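Local coordinates for DNA/pantothenate metabolism flavoprotein (Streptomyces sparsogenes DSM 40356, PDB 7CFU), which binds flavin mononucleotide and probably catalyses the FMN-dependent decarboxylation of a cysteine substrate in a biosynthetic pathway, at residues W26-S31 with T55-Q60; A113-G118 with D156-D161; E167-I172 with P181-D186. One frame throughout, in Å; residues are numbered along the deposited sequence.

Contact 1 of 3, residues W26-S31 with T55-Q60. With FMN (flavin mononucleotide), chain Y.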
loop_
_atom_site.group_PDB
_atom_site.type_symbol
_atom_site.label_atom_id
_atom_site.label_comp_id
_atom_site.label_asym_id
_atom_site.label_seq_id
_atom_site.Cartn_x
_atom_site.Cartn_y
_atom_site.Cartn_z
ATOM N N TRP A 26 -14.406 -24.304 -19.794
ATOM C CA TRP A 26 -13.339 -25.142 -19.251
ATOM C C TRP A 26 -12.878 -24.587 -17.904
ATOM O O TRP A 26 -12.240 -23.531 -17.853
ATOM C CB TRP A 26 -12.193 -25.207 -20.255
ATOM C CG TRP A 26 -11.011 -26.013 -19.875
ATOM C CD1 TRP A 26 -10.836 -26.755 -18.743
ATOM C CD2 TRP A 26 -9.803 -26.142 -20.632
ATOM N NE1 TRP A 26 -9.586 -27.335 -18.749
ATOM C CE2 TRP A 26 -8.938 -26.981 -19.901
ATOM C CE3 TRP A 26 -9.376 -25.638 -21.862
ATOM C CZ2 TRP A 26 -7.673 -27.326 -20.360
ATOM C CZ3 TRP A 26 -8.120 -25.981 -22.315
ATOM C CH2 TRP A 26 -7.283 -26.817 -21.567
ATOM N N GLY A 27 -13.181 -25.298 -16.820
ATOM C CA GLY A 27 -12.736 -24.892 -15.487
ATOM C C GLY A 27 -11.422 -25.547 -15.085
ATOM O O GLY A 27 -11.221 -26.741 -15.295
ATOM N N VAL A 28 -10.549 -24.761 -14.445
ATOM C CA VAL A 28 -9.210 -25.212 -14.065
ATOM C C VAL A 28 -9.046 -25.025 -12.561
ATOM O O VAL A 28 -9.195 -23.911 -12.046
ATOM C CB VAL A 28 -8.096 -24.461 -14.819
ATOM C CG1 VAL A 28 -6.734 -24.982 -14.392
ATOM C CG2 VAL A 28 -8.251 -24.594 -16.327
ATOM N N CYS A 29 -8.730 -26.110 -11.859
ATOM C CA CYS A 29 -8.521 -26.055 -10.418
ATOM C C CYS A 29 -7.030 -26.146 -10.102
ATOM O O CYS A 29 -6.203 -26.465 -10.959
ATOM C CB CYS A 29 -9.292 -27.179 -9.722
ATOM S SG CYS A 29 -11.061 -27.183 -10.069
ATOM N N GLY A 30 -6.694 -25.858 -8.845
ATOM C CA GLY A 30 -5.311 -25.812 -8.412
ATOM C C GLY A 30 -4.703 -27.183 -8.170
ATOM O O GLY A 30 -4.473 -27.576 -7.018
ATOM N N SER A 31 -4.456 -27.928 -9.250
ATOM C CA SER A 31 -3.858 -29.253 -9.196
ATOM C C SER A 31 -2.519 -29.244 -9.928
ATOM O O SER A 31 -2.306 -28.433 -10.835
ATOM C CB SER A 31 -4.792 -30.297 -9.829
ATOM O OG SER A 31 -4.083 -31.457 -10.244
ATOM N N THR A 55 -12.250 -20.114 -20.399
ATOM C CA THR A 55 -11.731 -20.744 -19.192
ATOM C C THR A 55 -12.107 -19.976 -17.927
ATOM O O THR A 55 -12.249 -18.749 -17.934
ATOM C CB THR A 55 -10.211 -20.884 -19.247
ATOM O OG1 THR A 55 -9.624 -19.595 -19.451
ATOM C CG2 THR A 55 -9.793 -21.828 -20.369
ATOM N N VAL A 56 -12.296 -20.733 -16.848
ATOM C CA VAL A 56 -12.487 -20.221 -15.496
ATOM C C VAL A 56 -11.454 -20.893 -14.602
ATOM O O VAL A 56 -11.341 -22.125 -14.604
ATOM C CB VAL A 56 -13.913 -20.490 -14.968
ATOM C CG1 VAL A 56 -14.096 -19.919 -13.565
ATOM C CG2 VAL A 56 -14.945 -19.921 -15.899
ATOM N N MET A 57 -10.677 -20.092 -13.872
ATOM C CA MET A 57 -9.677 -20.599 -12.942
ATOM C C MET A 57 -10.106 -20.328 -11.505
ATOM O O MET A 57 -10.636 -19.256 -11.197
ATOM C CB MET A 57 -8.307 -19.959 -13.177
ATOM C CG MET A 57 -7.755 -20.146 -14.583
ATOM S SD MET A 57 -6.095 -19.474 -14.685
ATOM C CE MET A 57 -5.134 -20.798 -13.966
ATOM N N THR A 58 -9.903 -21.312 -10.634
ATOM C CA THR A 58 -10.011 -21.036 -9.215
ATOM C C THR A 58 -8.882 -20.098 -8.795
ATOM O O THR A 58 -7.883 -19.933 -9.505
ATOM C CB THR A 58 -9.954 -22.335 -8.402
ATOM O OG1 THR A 58 -8.629 -22.895 -8.457
ATOM C CG2 THR A 58 -10.928 -23.325 -8.969
ATOM N N ALA A 59 -9.054 -19.467 -7.628
ATOM C CA ALA A 59 -7.998 -18.603 -7.107
ATOM C C ALA A 59 -6.703 -19.383 -6.933
ATOM O O ALA A 59 -5.610 -18.846 -7.144
ATOM C CB ALA A 59 -8.426 -17.965 -5.784
ATOM N N GLN A 60 -6.807 -20.657 -6.526
ATOM C CA GLN A 60 -5.609 -21.467 -6.341
ATOM C C GLN A 60 -4.941 -21.800 -7.671
ATOM O O GLN A 60 -3.711 -21.732 -7.787
ATOM C CB GLN A 60 -5.958 -22.752 -5.571
ATOM C CG GLN A 60 -4.799 -23.714 -5.426
ATOM C CD GLN A 60 -3.833 -23.318 -4.317
ATOM O OE1 GLN A 60 -3.677 -22.134 -4.006
ATOM N NE2 GLN A 60 -3.197 -24.313 -3.702
HETATM N N1 FMN Y . -5.162 -30.932 -4.639
HETATM C C2 FMN Y . -5.740 -31.975 -5.321
HETATM O O2 FMN Y . -6.829 -32.391 -4.954
HETATM N N3 FMN Y . -5.114 -32.534 -6.415
HETATM C C4 FMN Y . -3.884 -32.057 -6.819
HETATM O O4 FMN Y . -3.321 -32.565 -7.788
HETATM C C4A FMN Y . -3.289 -31.012 -6.123
HETATM N N5 FMN Y . -2.067 -30.516 -6.518
HETATM C C5A FMN Y . -1.494 -29.462 -5.836
HETATM C C6 FMN Y . -0.262 -28.979 -6.245
HETATM C C7 FMN Y . 0.322 -27.921 -5.565
HETATM C C7M FMN Y . 1.660 -27.392 -6.015
HETATM C C8 FMN Y . -0.317 -27.356 -4.467
HETATM C C8M FMN Y . 0.343 -26.212 -3.736
HETATM C C9 FMN Y . -1.554 -27.845 -4.050
HETATM C C9A FMN Y . -2.141 -28.902 -4.737
HETATM N N10 FMN Y . -3.366 -29.414 -4.338
HETATM C C10 FMN Y . -3.940 -30.450 -5.035
HETATM C "C1'" FMN Y . -4.094 -28.830 -3.172
HETATM C "C2'" FMN Y . -5.120 -27.841 -3.701
HETATM O "O2'" FMN Y . -4.476 -26.844 -4.480
HETATM C "C3'" FMN Y . -5.911 -27.262 -2.528
HETATM O "O3'" FMN Y . -6.747 -28.265 -1.990
HETATM C "C4'" FMN Y . -6.719 -26.012 -2.910
HETATM O "O4'" FMN Y . -7.389 -25.514 -1.766
HETATM C "C5'" FMN Y . -7.736 -26.320 -3.995
HETATM O "O5'" FMN Y . -8.290 -25.107 -4.468
HETATM P P FMN Y . -9.372 -25.103 -5.651
HETATM O O1P FMN Y . -10.352 -23.980 -5.409
HETATM O O2P FMN Y . -8.623 -24.989 -6.936
HETATM O O3P FMN Y . -10.174 -26.390 -5.686
#

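Contact 2 of 3, residues A113-G118 with D156-D161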
loop_
_atom_site.group_PDB
_atom_site.type_symbol
_atom_site.label_atom_id
_atom_site.label_comp_id
_atom_site.label_asym_id
_atom_site.label_seq_id
_atom_site.Cartn_x
_atom_site.Cartn_y
_atom_site.Cartn_z
ATOM N N ALA A 113 -15.781 -32.092 -3.707
ATOM C CA ALA A 113 -16.592 -31.864 -2.519
ATOM C C ALA A 113 -17.576 -30.721 -2.736
ATOM O O ALA A 113 -18.766 -30.838 -2.421
ATOM C CB ALA A 113 -15.681 -31.581 -1.329
ATOM N N LYS A 114 -17.105 -29.606 -3.297
ATOM C CA LYS A 114 -17.998 -28.466 -3.479
ATOM C C LYS A 114 -19.095 -28.782 -4.492
ATOM O O LYS A 114 -20.277 -28.493 -4.251
ATOM C CB LYS A 114 -17.189 -27.244 -3.912
ATOM C CG LYS A 114 -16.282 -26.668 -2.827
ATOM C CD LYS A 114 -15.496 -25.455 -3.354
ATOM C CE LYS A 114 -14.671 -24.797 -2.242
ATOM N NZ LYS A 114 -13.880 -23.647 -2.754
ATOM N N ALA A 115 -18.732 -29.393 -5.622
ATOM C CA ALA A 115 -19.742 -29.716 -6.625
ATOM C C ALA A 115 -20.725 -30.752 -6.094
ATOM O O ALA A 115 -21.937 -30.636 -6.318
ATOM C CB ALA A 115 -19.068 -30.211 -7.909
ATOM N N ALA A 116 -20.230 -31.740 -5.340
ATOM C CA ALA A 116 -21.121 -32.779 -4.834
ATOM C C ALA A 116 -22.142 -32.220 -3.852
ATOM O O ALA A 116 -23.236 -32.775 -3.730
ATOM C CB ALA A 116 -20.326 -33.906 -4.172
ATOM N N HIS A 117 -21.823 -31.123 -3.159
ATOM C CA HIS A 117 -22.713 -30.598 -2.128
ATOM C C HIS A 117 -23.357 -29.265 -2.494
ATOM O O HIS A 117 -24.021 -28.659 -1.645
ATOM C CB HIS A 117 -21.964 -30.476 -0.801
ATOM C CG HIS A 117 -21.473 -31.792 -0.283
ATOM N ND1 HIS A 117 -20.181 -32.237 -0.476
ATOM C CD2 HIS A 117 -22.124 -32.794 0.351
ATOM C CE1 HIS A 117 -20.048 -33.443 0.050
ATOM N NE2 HIS A 117 -21.213 -33.805 0.551
ATOM N N GLY A 118 -23.201 -28.803 -3.732
ATOM C CA GLY A 118 -23.834 -27.558 -4.115
ATOM C C GLY A 118 -23.260 -26.327 -3.454
ATOM O O GLY A 118 -23.951 -25.309 -3.343
ATOM N N ASP A 156 -19.200 -40.636 -6.109
ATOM C CA ASP A 156 -20.460 -41.342 -6.326
ATOM C C ASP A 156 -21.614 -40.362 -6.446
ATOM O O ASP A 156 -22.458 -40.480 -7.345
ATOM C CB ASP A 156 -20.737 -42.321 -5.182
ATOM C CG ASP A 156 -19.696 -43.427 -5.083
ATOM O OD1 ASP A 156 -19.006 -43.708 -6.088
ATOM O OD2 ASP A 156 -19.567 -44.011 -3.983
ATOM N N GLN A 157 -21.664 -39.379 -5.544
ATOM C CA GLN A 157 -22.762 -38.424 -5.560
ATOM C C GLN A 157 -22.820 -37.674 -6.882
ATOM O O GLN A 157 -23.909 -37.418 -7.411
ATOM C CB GLN A 157 -22.618 -37.437 -4.410
ATOM C CG GLN A 157 -23.714 -36.395 -4.383
ATOM C CD GLN A 157 -25.085 -37.014 -4.137
ATOM O OE1 GLN A 157 -25.461 -37.253 -2.996
ATOM N NE2 GLN A 157 -25.830 -37.278 -5.209
ATOM N N LEU A 158 -21.657 -37.318 -7.433
ATOM C CA LEU A 158 -21.631 -36.585 -8.697
ATOM C C LEU A 158 -22.099 -37.455 -9.856
ATOM O O LEU A 158 -22.780 -36.972 -10.765
ATOM C CB LEU A 158 -20.228 -36.047 -8.970
ATOM C CG LEU A 158 -19.789 -34.856 -8.122
ATOM C CD1 LEU A 158 -18.281 -34.659 -8.210
ATOM C CD2 LEU A 158 -20.529 -33.613 -8.595
ATOM N N ARG A 159 -21.718 -38.737 -9.854
ATOM C CA ARG A 159 -22.195 -39.649 -10.888
ATOM C C ARG A 159 -23.707 -39.828 -10.811
ATOM O O ARG A 159 -24.391 -39.833 -11.840
ATOM C CB ARG A 159 -21.472 -40.990 -10.776
ATOM C CG ARG A 159 -20.041 -40.931 -11.283
ATOM C CD ARG A 159 -19.317 -42.244 -11.082
ATOM N NE ARG A 159 -18.039 -42.256 -11.788
ATOM C CZ ARG A 159 -16.957 -42.886 -11.349
ATOM N NH1 ARG A 159 -17.001 -43.557 -10.205
ATOM N NH2 ARG A 159 -15.837 -42.847 -12.051
ATOM N N GLU A 160 -24.246 -39.973 -9.599
ATOM C CA GLU A 160 -25.694 -40.064 -9.446
ATOM C C GLU A 160 -26.382 -38.785 -9.902
ATOM O O GLU A 160 -27.517 -38.828 -10.397
ATOM C CB GLU A 160 -26.039 -40.399 -7.993
ATOM C CG GLU A 160 -25.516 -41.783 -7.576
ATOM C CD GLU A 160 -25.811 -42.146 -6.126
ATOM O OE1 GLU A 160 -26.518 -41.376 -5.443
ATOM O OE2 GLU A 160 -25.335 -43.211 -5.670
ATOM N N ASP A 161 -25.705 -37.646 -9.781
ATOM C CA ASP A 161 -26.272 -36.385 -10.233
ATOM C C ASP A 161 -26.135 -36.173 -11.732
ATOM O O ASP A 161 -26.602 -35.148 -12.239
ATOM C CB ASP A 161 -25.625 -35.224 -9.472
ATOM C CG ASP A 161 -26.044 -35.182 -8.017
ATOM O OD1 ASP A 161 -27.012 -35.895 -7.661
ATOM O OD2 ASP A 161 -25.399 -34.454 -7.225
HETATM O O HOH W 1 -23.851 -32.323 -7.771
#

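Contact 3 of 3, residues E167-I172 with P181-D186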
loop_
_atom_site.group_PDB
_atom_site.type_symbol
_atom_site.label_atom_id
_atom_site.label_comp_id
_atom_site.label_asym_id
_atom_site.label_seq_id
_atom_site.Cartn_x
_atom_site.Cartn_y
_atom_site.Cartn_z
ATOM N N GLU A 167 -11.748 -40.864 -13.871
ATOM C CA GLU A 167 -10.930 -41.177 -12.715
ATOM C C GLU A 167 -9.451 -40.975 -13.040
ATOM O O GLU A 167 -9.020 -41.220 -14.170
ATOM C CB GLU A 167 -11.176 -42.617 -12.276
ATOM C CG GLU A 167 -12.623 -42.877 -11.917
ATOM C CD GLU A 167 -12.839 -44.239 -11.292
ATOM O OE1 GLU A 167 -11.840 -44.953 -11.054
ATOM O OE2 GLU A 167 -14.013 -44.592 -11.048
ATOM N N PRO A 168 -8.653 -40.528 -12.081
ATOM C CA PRO A 168 -7.233 -40.300 -12.359
ATOM C C PRO A 168 -6.459 -41.601 -12.504
ATOM O O PRO A 168 -6.903 -42.680 -12.100
ATOM C CB PRO A 168 -6.757 -39.513 -11.138
ATOM C CG PRO A 168 -7.677 -39.918 -10.054
ATOM C CD PRO A 168 -9.019 -40.123 -10.715
ATOM N N LYS A 169 -5.273 -41.477 -13.094
ATOM C CA LYS A 169 -4.290 -42.541 -13.125
ATOM C C LYS A 169 -3.232 -42.284 -12.051
ATOM O O LYS A 169 -3.280 -41.305 -11.298
ATOM C CB LYS A 169 -3.650 -42.676 -14.511
ATOM C CG LYS A 169 -4.611 -43.074 -15.621
ATOM C CD LYS A 169 -3.908 -43.255 -16.973
ATOM C CE LYS A 169 -3.415 -41.942 -17.551
ATOM N NZ LYS A 169 -2.830 -42.106 -18.911
ATOM N N GLU A 170 -2.243 -43.172 -12.007
ATOM C CA GLU A 170 -1.212 -43.192 -10.974
ATOM C C GLU A 170 0.112 -42.969 -11.689
ATOM O O GLU A 170 0.804 -43.924 -12.049
ATOM C CB GLU A 170 -1.254 -44.523 -10.229
ATOM C CG GLU A 170 -0.499 -44.576 -8.893
ATOM C CD GLU A 170 0.986 -44.874 -8.967
ATOM O OE1 GLU A 170 1.445 -45.613 -9.869
ATOM O OE2 GLU A 170 1.692 -44.337 -8.084
ATOM N N GLY A 171 0.412 -41.708 -11.985
ATOM C CA GLY A 171 1.614 -41.397 -12.731
ATOM C C GLY A 171 2.781 -40.927 -11.885
ATOM O O GLY A 171 2.977 -39.717 -11.736
ATOM N N ILE A 172 3.586 -41.850 -11.357
ATOM C CA ILE A 172 4.702 -41.466 -10.485
ATOM C C ILE A 172 5.784 -40.761 -11.311
ATOM O O ILE A 172 5.828 -40.890 -12.540
ATOM C CB ILE A 172 5.294 -42.682 -9.741
ATOM C CG1 ILE A 172 4.481 -42.993 -8.487
ATOM C CG2 ILE A 172 6.706 -42.365 -9.252
ATOM C CD1 ILE A 172 4.834 -44.334 -7.872
ATOM N N PRO A 181 1.355 -39.098 -6.284
ATOM C CA PRO A 181 1.318 -38.056 -7.319
ATOM C C PRO A 181 0.490 -38.482 -8.540
ATOM O O PRO A 181 1.022 -39.109 -9.457
ATOM C CB PRO A 181 2.795 -37.874 -7.685
ATOM C CG PRO A 181 3.424 -39.207 -7.362
ATOM C CD PRO A 181 2.679 -39.737 -6.171
ATOM N N GLY A 182 -0.795 -38.129 -8.546
ATOM C CA GLY A 182 -1.705 -38.594 -9.574
ATOM C C GLY A 182 -1.486 -37.927 -10.918
ATOM O O GLY A 182 -0.713 -36.981 -11.075
ATOM N N SER A 183 -2.191 -38.447 -11.921
ATOM C CA SER A 183 -2.184 -37.851 -13.247
ATOM C C SER A 183 -3.568 -38.003 -13.858
ATOM O O SER A 183 -4.388 -38.803 -13.399
ATOM C CB SER A 183 -1.135 -38.487 -14.169
ATOM O OG SER A 183 -1.373 -39.873 -14.302
ATOM N N LEU A 184 -3.807 -37.217 -14.904
ATOM C CA LEU A 184 -5.104 -37.188 -15.560
ATOM C C LEU A 184 -5.453 -38.545 -16.154
ATOM O O LEU A 184 -4.602 -39.231 -16.727
ATOM C CB LEU A 184 -5.104 -36.119 -16.651
ATOM C CG LEU A 184 -5.226 -34.677 -16.164
ATOM C CD1 LEU A 184 -4.648 -33.727 -17.204
ATOM C CD2 LEU A 184 -6.687 -34.361 -15.935
ATOM N N GLY A 185 -6.721 -38.926 -16.026
ATOM C CA GLY A 185 -7.219 -40.137 -16.643
ATOM C C GLY A 185 -7.406 -39.966 -18.136
ATOM O O GLY A 185 -6.903 -39.023 -18.751
ATOM N N ASP A 186 -8.169 -40.890 -18.721
ATOM C CA ASP A 186 -8.409 -40.893 -20.164
ATOM C C ASP A 186 -9.624 -40.022 -20.454
ATOM O O ASP A 186 -10.748 -40.493 -20.631
ATOM C CB ASP A 186 -8.586 -42.313 -20.688
ATOM C CG ASP A 186 -7.302 -43.122 -20.621
ATOM O OD1 ASP A 186 -6.237 -42.565 -20.971
ATOM O OD2 ASP A 186 -7.360 -44.312 -20.232
#

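Contact 1 of 3, residues W26-S31 with T55-Q60
Trp26 and Thr55 lie side by side and point the same way, on neighbouring parallel strands of a beta-alpha-beta unit (strand 23-28, helix 37-48, strand 52-57) in this Rossmann-like flavoprotein. The Thr55 methyl CG2 meets the indole at a slant, 4.1 Å from Trp26 CE3, while Trp26 NE1 is held by Leu105 O. On the same face Val28 CB rests 4.3 Å from Met57 CG, and backbone bonds link Val56 to Trp26, Val28 to Val56 and Thr58 to Val28. Past the strands both chains turn to the FMN. Thr58, the N-cap of helix 59-65, has OG1 between its backbone N and carbonyl carbon (chi1 70°), where it donates to FMN O2P at 2.6 Å. Gly30 N grips that same O2P from 2.8 Å, nearly straight at 169°. Gln60 CG packs 3.7 Å from Gly30 CA, flush against a residue with no side chain. The Gln60 chain bends at chi2 (79°), bringing NE2 within 2.9 Å of FMN O2'. An alanine here would probably leave O2' without this amide donor and open a gap beside Gly30 CA. The O2' hydroxyl itself donates to Gly30 O at 2.6 Å.

Contact 2 of 3, residues A113-G118 with D156-D161
Ala116 and Leu158 bury the most surface where two helices of the Rossmann-like fold pack together: helix 109-117, which follows strand 101-107, and helix 149-160, which precedes strand 164-165. The local axes approach to 9.0 Å at 45°, with the small Ala115 and Ala116 of the first helix at the contact. Leu158 supplies the bulk. Its CG lies 4.1 Å from Ala116 CB, and its methyl CD2 reaches further, to 3.8 Å from Ala115 CB and a similar distance from the Ala116 backbone N. The first torsion (chi1 -74°) sets Leu158 CG beside its own backbone N, and from there the branch extends onto the two alanines; Tyr163 and Ile165 adjoin the same leucine.

Gln157, one residue earlier, meets Ala116 with its aliphatic part. Its CG sits 3.7 Å from Ala116 O, and the chain then bends at chi2 (64°). The carbonyl it adjoins is not left to apolar company, for Ala116 O accepts a hydrogen bond from Arg153 of the third subunit, whose side chain also packs on Gln157. Arg153 of that third subunit pairs with Asp161 OD2 as well, in a salt bridge between chains, tying both segments to a neighbouring copy of the protein. His117 rings from adjoining subunits also meet edge-to-face here, so the helix pair is part of the oligomer's interface as well as of the single-chain fold. One water completes the seam, donating to Ala115 O at 2.9 Å and to Asp161 OD2 at 2.7 Å.

Contact 3 of 3, residues E167-I172 with P181-D186
Lys169 and Ser183 face each other as a single antiparallel bridge, a hydrogen-bonded pair in which each backbone N-H serves the other's carbonyl. Lys169 N donates to Ser183 O at 2.8 Å, while Ser183 N approaches Lys169 O at 3.1 Å from above the carbonyl plane, 54° out of it and off the lone pairs. The side chains meet at their bases, Ser183 OG lying 3.6 Å from Lys169 CB. Beyond this the lysine runs along the opposing chain and bends at chi3 (-69°), bringing CE to 3.1 Å from Leu184 O. Its ammonium group stays 4.0 Å (NZ to OD1) from the Asp186 carboxylate, too far for a salt bridge, though the opposite charges probably still attract weakly.

On one flank of the bridge, Pro168 CB touches Ser183 O, and Gly185 CA makes a CA-H...O contact of 3.2 Å with Glu167 O, a close approach at a residue with no side chain. On the other flank, Ile172 and Pro181 cross obliquely, with Ile172 CG1 4.1 Å from Pro181 CG, although the isoleucine is poorly ordered.

The next shell fixes the base of the loop. Glu167 and Pro168 pack on Trp146, Glu167 OE2 forms a salt bridge with Arg159, and Leu184 turns inward against Ser33, Ala36 and Val140. Residues 173-180 between the two arms are not modelled, and Gly182 CA lies 6.5 Å from O4 of the flavin. Such a flap, probably mobile, beside the cofactor is consistent with the substrate-recognition clamp of flavin-dependent cysteine decarboxylases.

The three contacts run from core to surface. Contact 1 is buried near the centre of the chain, where parallel strands pass directly into the flavin site; its chemistry is regular backbone bonding followed by polar groups converging on the cofactor. Contact 2, about 18 Å from it centre to centre, is partly buried: aliphatic packing between helices, with no direct hydrogen bond across, and with Asp161 paired to an arginine of another subunit. Contact 3 is a surface contact of irregular loops, held by one backbone bridge and touched by no other protein chain. Contacts 2 and 3 share no element but join through Arg159 NH2 and Glu167 OE2, a salt bridge of 2.7 Å.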